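Local structure of GntR family transcriptional regulator (Streptococcus agalactiae, 7B5U) at residues G22-W27 with K72-L77; I59-V62 with V67-R70. The protein binds the dinucleotide c-di-AMP through the RCK_C domain that makes up this chain and probably regulates transcription by binding DNA through another part of the protein. All coordinates share one frame; numbering follows the deposited sequence.

In the fold
Interactions 1 and 2 show how a small ligand-binding domain packs one helix against both its sheet and the helical segment that lines the ligand. Their centres lie about 9 Å apart and both use helix 65-74: residues 67-70, of its first half and middle, face strand 58-62 in interaction 2, while its last turn and exit, residues 72-77, meet segment 22-27 in interaction 1. The order along the chain is 22-27, 59-62, 67-70, 72-77, which nests interaction 2 within the loop closed by interaction 1. The two touch through Phe75 CE1 and Ile59 CD1, 3.7 Å apart. The helix is thereby packed on the antiparallel sheet and joined to the segment that holds c-di-AMP.

Interaction 1: G22-W27 with K72-L77; sequences GELNVW and KTYFNL. With 2BA ((2R,3R,3aS,5R,7aR,9R,10R,10aS,12R,14aR)-2,9-bis(6-amino-9H-purin-9-yl)octahydro-2H,7H-difuro[3,2-d:3',2'-j][1,3,7,9,2,8 ]tetraoxadiphosphacyclododecine-3,5,10,12-tetrol 5,12-dioxide), chain C.
The carbonyl oxygen of Leu24 is approached by three groups: Tyr74 OH lies 3.5 Å from Leu24 O, a water gives the same oxygen a weak, long bond, and Gln29 NE2 gives it another weak one. The phenol oxygen also meets the leucine side chain, with Tyr74 OH 3.5 Å from the methyl carbon CD2 of Leu24. With CG anti to the backbone N (chi1 -173°), Tyr74 extends from the last turn of its helix to bring the hydroxyl here. The other leucine methyl turns to Phe75, with CD1 4.4 Å from CZ of that ring, while Tyr74 CD2 lies above one face of the same phenylalanine. Past these rings the helix closes in a Schellman motif, with Leu77 N bonded to Lys72 O and Asn76, at positive phi, as its C-prime residue.

Immediately after Leu24 the chain turns to the ligand. Asn25 OD1 accepts a 2.7 Å hydrogen bond from the ribose hydroxyl O2'1, and Trp27 N makes a weak one, bent to 135°, to the adenine nitrogen N31; Val26 CB packs beside that nitrogen at 3.6 Å. Asn25 and Trp27 of the second subunit bind the same molecule, so the arrangement belongs to the c-di-AMP site shared across the RCK_C dimer.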
loop_
_atom_site.group_PDB
_atom_site.type_symbol
_atom_site.label_atom_id
_atom_site.label_comp_id
_atom_site.label_asym_id
_atom_site.label_seq_id
_atom_site.Cartn_x
_atom_site.Cartn_y
_atom_site.Cartn_z
ATOM N N GLY A 22 -1.492 -10.960 -3.629
ATOM C CA GLY A 22 -1.009 -11.829 -2.569
ATOM C C GLY A 22 -0.175 -12.993 -3.074
ATOM O O GLY A 22 0.820 -13.366 -2.447
ATOM N N GLU A 23 -0.584 -13.606 -4.190
ATOM C CA GLU A 23 0.225 -14.662 -4.795
ATOM C C GLU A 23 1.587 -14.128 -5.198
ATOM O O GLU A 23 2.607 -14.814 -5.033
ATOM C CB GLU A 23 -0.480 -15.220 -6.036
ATOM C CG GLU A 23 -1.650 -16.111 -5.723
ATOM C CD GLU A 23 -2.581 -16.327 -6.908
ATOM O OE1 GLU A 23 -2.323 -15.814 -8.025
ATOM O OE2 GLU A 23 -3.593 -17.030 -6.714
ATOM N N LEU A 24 1.620 -12.917 -5.758
ATOM C CA LEU A 24 2.878 -12.305 -6.161
ATOM C C LEU A 24 3.711 -11.915 -4.957
ATOM O O LEU A 24 4.945 -11.873 -5.055
ATOM C CB LEU A 24 2.608 -11.071 -7.014
ATOM C CG LEU A 24 1.950 -11.361 -8.361
ATOM C CD1 LEU A 24 1.580 -10.062 -9.043
ATOM C CD2 LEU A 24 2.877 -12.180 -9.240
ATOM N N ASN A 25 3.059 -11.616 -3.828
ATOM C CA ASN A 25 3.750 -11.144 -2.632
ATOM C C ASN A 25 4.491 -9.832 -2.919
ATOM O O ASN A 25 5.658 -9.660 -2.552
ATOM C CB ASN A 25 4.681 -12.235 -2.087
ATOM C CG ASN A 25 4.861 -12.179 -0.583
ATOM O OD1 ASN A 25 4.021 -11.645 0.166
ATOM N ND2 ASN A 25 5.954 -12.752 -0.118
ATOM N N VAL A 26 3.775 -8.884 -3.549
ATOM C CA VAL A 26 4.416 -7.754 -4.239
ATOM C C VAL A 26 5.388 -6.991 -3.342
ATOM O O VAL A 26 6.514 -6.715 -3.756
ATOM C CB VAL A 26 3.373 -6.814 -4.866
ATOM C CG1 VAL A 26 4.039 -5.532 -5.385
ATOM C CG2 VAL A 26 2.633 -7.511 -5.986
ATOM N N TRP A 27 4.969 -6.595 -2.126
ATOM C CA TRP A 27 5.854 -5.760 -1.307
ATOM C C TRP A 27 7.200 -6.437 -1.076
ATOM O O TRP A 27 8.247 -5.776 -1.088
ATOM C CB TRP A 27 5.204 -5.375 0.036
ATOM C CG TRP A 27 6.083 -4.399 0.785
ATOM C CD1 TRP A 27 6.065 -3.035 0.669
ATOM C CD2 TRP A 27 7.148 -4.705 1.706
ATOM N NE1 TRP A 27 7.043 -2.478 1.455
ATOM C CE2 TRP A 27 7.722 -3.479 2.103
ATOM C CE3 TRP A 27 7.669 -5.894 2.236
ATOM C CZ2 TRP A 27 8.781 -3.412 3.008
ATOM C CZ3 TRP A 27 8.723 -5.820 3.135
ATOM C CH2 TRP A 27 9.267 -4.588 3.512
ATOM N N LYS A 72 9.381 -1.873 -12.381
ATOM C CA LYS A 72 9.521 -1.904 -13.828
ATOM C C LYS A 72 10.228 -3.174 -14.288
ATOM O O LYS A 72 9.823 -3.799 -15.275
ATOM C CB LYS A 72 10.260 -0.649 -14.279
ATOM C CG LYS A 72 11.112 -0.837 -15.500
ATOM C CD LYS A 72 11.830 0.444 -15.848
ATOM C CE LYS A 72 11.169 1.068 -17.028
ATOM N NZ LYS A 72 12.074 2.041 -17.637
ATOM N N THR A 73 11.282 -3.579 -13.580
ATOM C CA THR A 73 11.976 -4.811 -13.945
ATOM C C THR A 73 11.092 -6.027 -13.723
ATOM O O THR A 73 11.031 -6.934 -14.563
ATOM C CB THR A 73 13.257 -4.925 -13.123
ATOM O OG1 THR A 73 14.081 -3.784 -13.383
ATOM C CG2 THR A 73 14.032 -6.179 -13.478
ATOM N N TYR A 74 10.402 -6.051 -12.588
ATOM C CA TYR A 74 9.566 -7.177 -12.209
ATOM C C TYR A 74 8.481 -7.445 -13.243
ATOM O O TYR A 74 8.154 -8.608 -13.514
ATOM C CB TYR A 74 8.965 -6.874 -10.836
ATOM C CG TYR A 74 8.188 -7.979 -10.175
ATOM C CD1 TYR A 74 8.838 -9.038 -9.561
ATOM C CD2 TYR A 74 6.804 -7.933 -10.121
ATOM C CE1 TYR A 74 8.125 -10.038 -8.923
ATOM C CE2 TYR A 74 6.084 -8.922 -9.483
ATOM C CZ TYR A 74 6.748 -9.967 -8.890
ATOM O OH TYR A 74 6.029 -10.955 -8.253
ATOM N N PHE A 75 7.909 -6.395 -13.836
ATOM C CA PHE A 75 6.849 -6.551 -14.823
ATOM C C PHE A 75 7.351 -6.492 -16.270
ATOM O O PHE A 75 6.549 -6.274 -17.188
ATOM C CB PHE A 75 5.725 -5.549 -14.567
ATOM C CG PHE A 75 4.857 -5.910 -13.393
ATOM C CD1 PHE A 75 4.944 -5.220 -12.204
ATOM C CD2 PHE A 75 3.967 -6.966 -13.480
ATOM C CE1 PHE A 75 4.140 -5.570 -11.124
ATOM C CE2 PHE A 75 3.161 -7.314 -12.414
ATOM C CZ PHE A 75 3.248 -6.617 -11.233
ATOM N N ASN A 76 8.655 -6.685 -16.490
ATOM C CA ASN A 76 9.196 -6.859 -17.841
ATOM C C ASN A 76 9.054 -5.585 -18.677
ATOM O O ASN A 76 8.785 -5.638 -19.876
ATOM C CB ASN A 76 8.591 -8.075 -18.562
ATOM C CG ASN A 76 9.336 -8.420 -19.835
ATOM O OD1 ASN A 76 10.559 -8.244 -19.920
ATOM N ND2 ASN A 76 8.606 -8.891 -20.844
ATOM N N LEU A 77 9.276 -4.431 -18.043
ATOM C CA LEU A 77 9.124 -3.134 -18.689
ATOM C C LEU A 77 10.460 -2.445 -18.969
ATOM O O LEU A 77 10.487 -1.230 -19.189
ATOM C CB LEU A 77 8.215 -2.226 -17.857
ATOM C CG LEU A 77 6.772 -2.705 -17.654
ATOM C CD1 LEU A 77 6.000 -1.784 -16.718
ATOM C CD2 LEU A 77 6.079 -2.795 -18.995
HETATM P P 2BA C . 3.222 -8.624 3.796
HETATM O O1P 2BA C . 3.760 -7.368 3.223
HETATM O O2P 2BA C . 4.165 -9.507 4.543
HETATM O "O5'" 2BA C . 1.947 -8.223 4.717
HETATM C "C5'" 2BA C . 1.361 -9.198 5.550
HETATM C "C4'" 2BA C . -0.005 -8.630 6.032
HETATM O "O4'" 2BA C . 0.212 -7.548 6.778
HETATM C "C3'" 2BA C . -0.926 -8.233 4.850
HETATM O "O3'" 2BA C . -1.647 -9.345 4.462
HETATM C "C2'" 2BA C . -1.724 -7.079 5.505
HETATM O "O2'" 2BA C . -2.914 -7.605 6.232
HETATM C "C1'" 2BA C . -0.844 -6.470 6.325
HETATM N N9 2BA C . -0.113 -5.352 5.740
HETATM C C8 2BA C . 1.190 -5.390 5.357
HETATM N N7 2BA C . 1.517 -4.185 4.851
HETATM C C5 2BA C . 0.392 -3.428 4.921
HETATM C C6 2BA C . 0.096 -2.136 4.578
HETATM N N6 2BA C . 1.026 -1.223 3.991
HETATM N N1 2BA C . -1.129 -1.658 4.798
HETATM C C2 2BA C . -2.101 -2.442 5.334
HETATM N N3 2BA C . -1.840 -3.706 5.704
HETATM C C4 2BA C . -0.590 -4.153 5.468
HETATM P P1 2BA C . -2.382 -9.407 2.987
HETATM O O1P1 2BA C . -3.161 -8.167 2.716
HETATM O O2P1 2BA C . -3.147 -10.686 2.953
HETATM O "O5'1" 2BA C . -1.139 -9.423 1.929
HETATM C "C5'1" 2BA C . -0.335 -10.583 1.837
HETATM C "C4'1" 2BA C . 0.935 -10.190 1.011
HETATM O "O4'1" 2BA C . 0.583 -9.805 -0.212
HETATM C "C3'1" 2BA C . 1.700 -9.023 1.681
HETATM O "O3'1" 2BA C . 2.578 -9.566 2.604
HETATM C "C2'1" 2BA C . 2.326 -8.354 0.430
HETATM O "O2'1" 2BA C . 3.632 -9.004 0.091
HETATM C "C1'1" 2BA C . 1.417 -8.516 -0.554
HETATM N N91 2BA C . 0.445 -7.438 -0.703
HETATM C C81 2BA C . -0.854 -7.420 -0.305
HETATM N N71 2BA C . -1.394 -6.223 -0.598
HETATM C C51 2BA C . -0.398 -5.494 -1.157
HETATM C C61 2BA C . -0.307 -4.204 -1.650
HETATM N N61 2BA C . -1.432 -3.321 -1.664
HETATM N N11 2BA C . 0.824 -3.772 -2.166
HETATM C C21 2BA C . 1.918 -4.567 -2.174
HETATM N N31 2BA C . 1.891 -5.824 -1.719
HETATM C C41 2BA C . 0.723 -6.243 -1.202
HETATM O O HOH W 1 6.325 -13.352 -7.838
#

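Interaction 2: I59-V62 with V67-R70; sequences IFFV and VYAR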
loop_
_atom_site.group_PDB
_atom_site.type_symbol
_atom_site.label_atom_id
_atom_site.label_comp_id
_atom_site.label_asym_id
_atom_site.label_seq_id
_atom_site.Cartn_x
_atom_site.Cartn_y
_atom_site.Cartn_z
ATOM N N ILE A 59 -0.960 0.117 -12.592
ATOM C CA ILE A 59 -0.680 -0.112 -11.179
ATOM C C ILE A 59 -0.162 1.196 -10.596
ATOM O O ILE A 59 0.825 1.756 -11.090
ATOM C CB ILE A 59 0.361 -1.222 -10.964
ATOM C CG1 ILE A 59 0.011 -2.511 -11.709
ATOM C CG2 ILE A 59 0.592 -1.464 -9.464
ATOM C CD1 ILE A 59 1.063 -3.581 -11.519
ATOM N N PHE A 60 -0.817 1.668 -9.540
ATOM C CA PHE A 60 -0.408 2.860 -8.804
ATOM C C PHE A 60 0.193 2.401 -7.481
ATOM O O PHE A 60 -0.438 1.629 -6.759
ATOM C CB PHE A 60 -1.625 3.760 -8.547
ATOM C CG PHE A 60 -2.227 4.324 -9.808
ATOM C CD1 PHE A 60 -3.125 3.581 -10.558
ATOM C CD2 PHE A 60 -1.891 5.596 -10.246
ATOM C CE1 PHE A 60 -3.662 4.092 -11.735
ATOM C CE2 PHE A 60 -2.436 6.109 -11.421
ATOM C CZ PHE A 60 -3.323 5.356 -12.159
ATOM N N PHE A 61 1.397 2.865 -7.155
ATOM C CA PHE A 61 2.086 2.362 -5.972
ATOM C C PHE A 61 2.982 3.443 -5.381
ATOM O O PHE A 61 3.455 4.335 -6.092
ATOM C CB PHE A 61 2.913 1.105 -6.281
ATOM C CG PHE A 61 4.000 1.322 -7.298
ATOM C CD1 PHE A 61 5.284 1.636 -6.902
ATOM C CD2 PHE A 61 3.738 1.181 -8.658
ATOM C CE1 PHE A 61 6.295 1.835 -7.844
ATOM C CE2 PHE A 61 4.741 1.379 -9.594
ATOM C CZ PHE A 61 6.016 1.691 -9.190
ATOM N N VAL A 62 3.210 3.358 -4.067
ATOM C CA VAL A 62 4.128 4.251 -3.383
ATOM C C VAL A 62 5.455 3.546 -3.149
ATOM O O VAL A 62 5.547 2.316 -3.082
ATOM C CB VAL A 62 3.559 4.857 -2.078
ATOM C CG1 VAL A 62 2.341 5.708 -2.383
ATOM C CG2 VAL A 62 3.259 3.774 -1.041
ATOM N N VAL A 67 12.305 1.620 -5.734
ATOM C CA VAL A 67 11.121 0.770 -5.801
ATOM C C VAL A 67 10.525 0.810 -7.198
ATOM O O VAL A 67 10.103 -0.219 -7.743
ATOM C CB VAL A 67 10.101 1.213 -4.741
ATOM C CG1 VAL A 67 8.780 0.493 -4.951
ATOM C CG2 VAL A 67 10.642 0.967 -3.341
ATOM N N TYR A 68 10.471 2.002 -7.798
ATOM C CA TYR A 68 10.007 2.107 -9.177
ATOM C C TYR A 68 10.836 1.218 -10.105
ATOM O O TYR A 68 10.290 0.493 -10.945
ATOM C CB TYR A 68 10.006 3.560 -9.669
ATOM C CG TYR A 68 9.881 3.591 -11.167
ATOM C CD1 TYR A 68 8.657 3.366 -11.784
ATOM C CD2 TYR A 68 11.006 3.754 -11.974
ATOM C CE1 TYR A 68 8.548 3.333 -13.169
ATOM C CE2 TYR A 68 10.909 3.727 -13.360
ATOM C CZ TYR A 68 9.674 3.513 -13.947
ATOM O OH TYR A 68 9.544 3.479 -15.320
ATOM N N ALA A 69 12.165 1.266 -9.973
ATOM C CA ALA A 69 13.028 0.448 -10.824
ATOM C C ALA A 69 12.749 -1.040 -10.635
ATOM O O ALA A 69 12.735 -1.810 -11.608
ATOM C CB ALA A 69 14.494 0.764 -10.524
ATOM N N ARG A 70 12.518 -1.463 -9.391
ATOM C CA ARG A 70 12.171 -2.854 -9.120
ATOM C C ARG A 70 10.844 -3.243 -9.771
ATOM O O ARG A 70 10.734 -4.318 -10.373
ATOM C CB ARG A 70 12.169 -3.116 -7.609
ATOM C CG ARG A 70 13.544 -2.893 -6.982
ATOM C CD ARG A 70 13.546 -2.906 -5.462
ATOM N NE ARG A 70 13.195 -4.225 -4.952
ATOM C CZ ARG A 70 12.929 -4.488 -3.676
ATOM N NH1 ARG A 70 12.983 -3.522 -2.754
ATOM N NH2 ARG A 70 12.604 -5.730 -3.332
#
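Phe61 reaches from its strand to the helix with the far rim of its ring. Its chi1 of 61° places CG between the backbone N and the carbonyl carbon, the crowded position, and from there the ring projects toward residues 67 and 68. The leading atom CE1 then lies 4.0 Å from Val67 CG1 and equally close to Tyr68 CA. That alpha carbon sits at the ring's edge, in its plane, so the phenylalanine enters the helix surface rim first, between the valine methyl and the tyrosine backbone.

Val67 turns CG1 anti to its backbone N (chi1 171°), and this is the branch that does the touching. The methyl approaches the Phe61 ring obliquely, the valine branch and the ring passing alongside each other while pointing opposite ways, and it also comes within 4.2 Å of Val62 O. Tyr68 meets Phe61 edge to edge: Phe61 CZ is 4.1 Å from Tyr68 CD1 and lies near the tyrosine plane. The two ring planes are nearly parallel, within about 5°, yet displaced along their own planes, so neither ring covers the other's face. The side chains that meet do so through carbon atoms. Val62 adds its carbonyl oxygen alone, because its CB is directed away from the helix.

Around this junction, Phe61 also touches Met71 of the same helix, Ile8 of strand 6-9 and Ala32, and its ring meets that of Tyr6. Strand 58-62 runs between strands 6-9 and 33-39 in the antiparallel sheet; helix 65-74, whose first-turn Val67 N is hydrogen-bonded to OD2 of Asp64, just before the helix, packs against it, while Val62 meets Val35 of the second subunit.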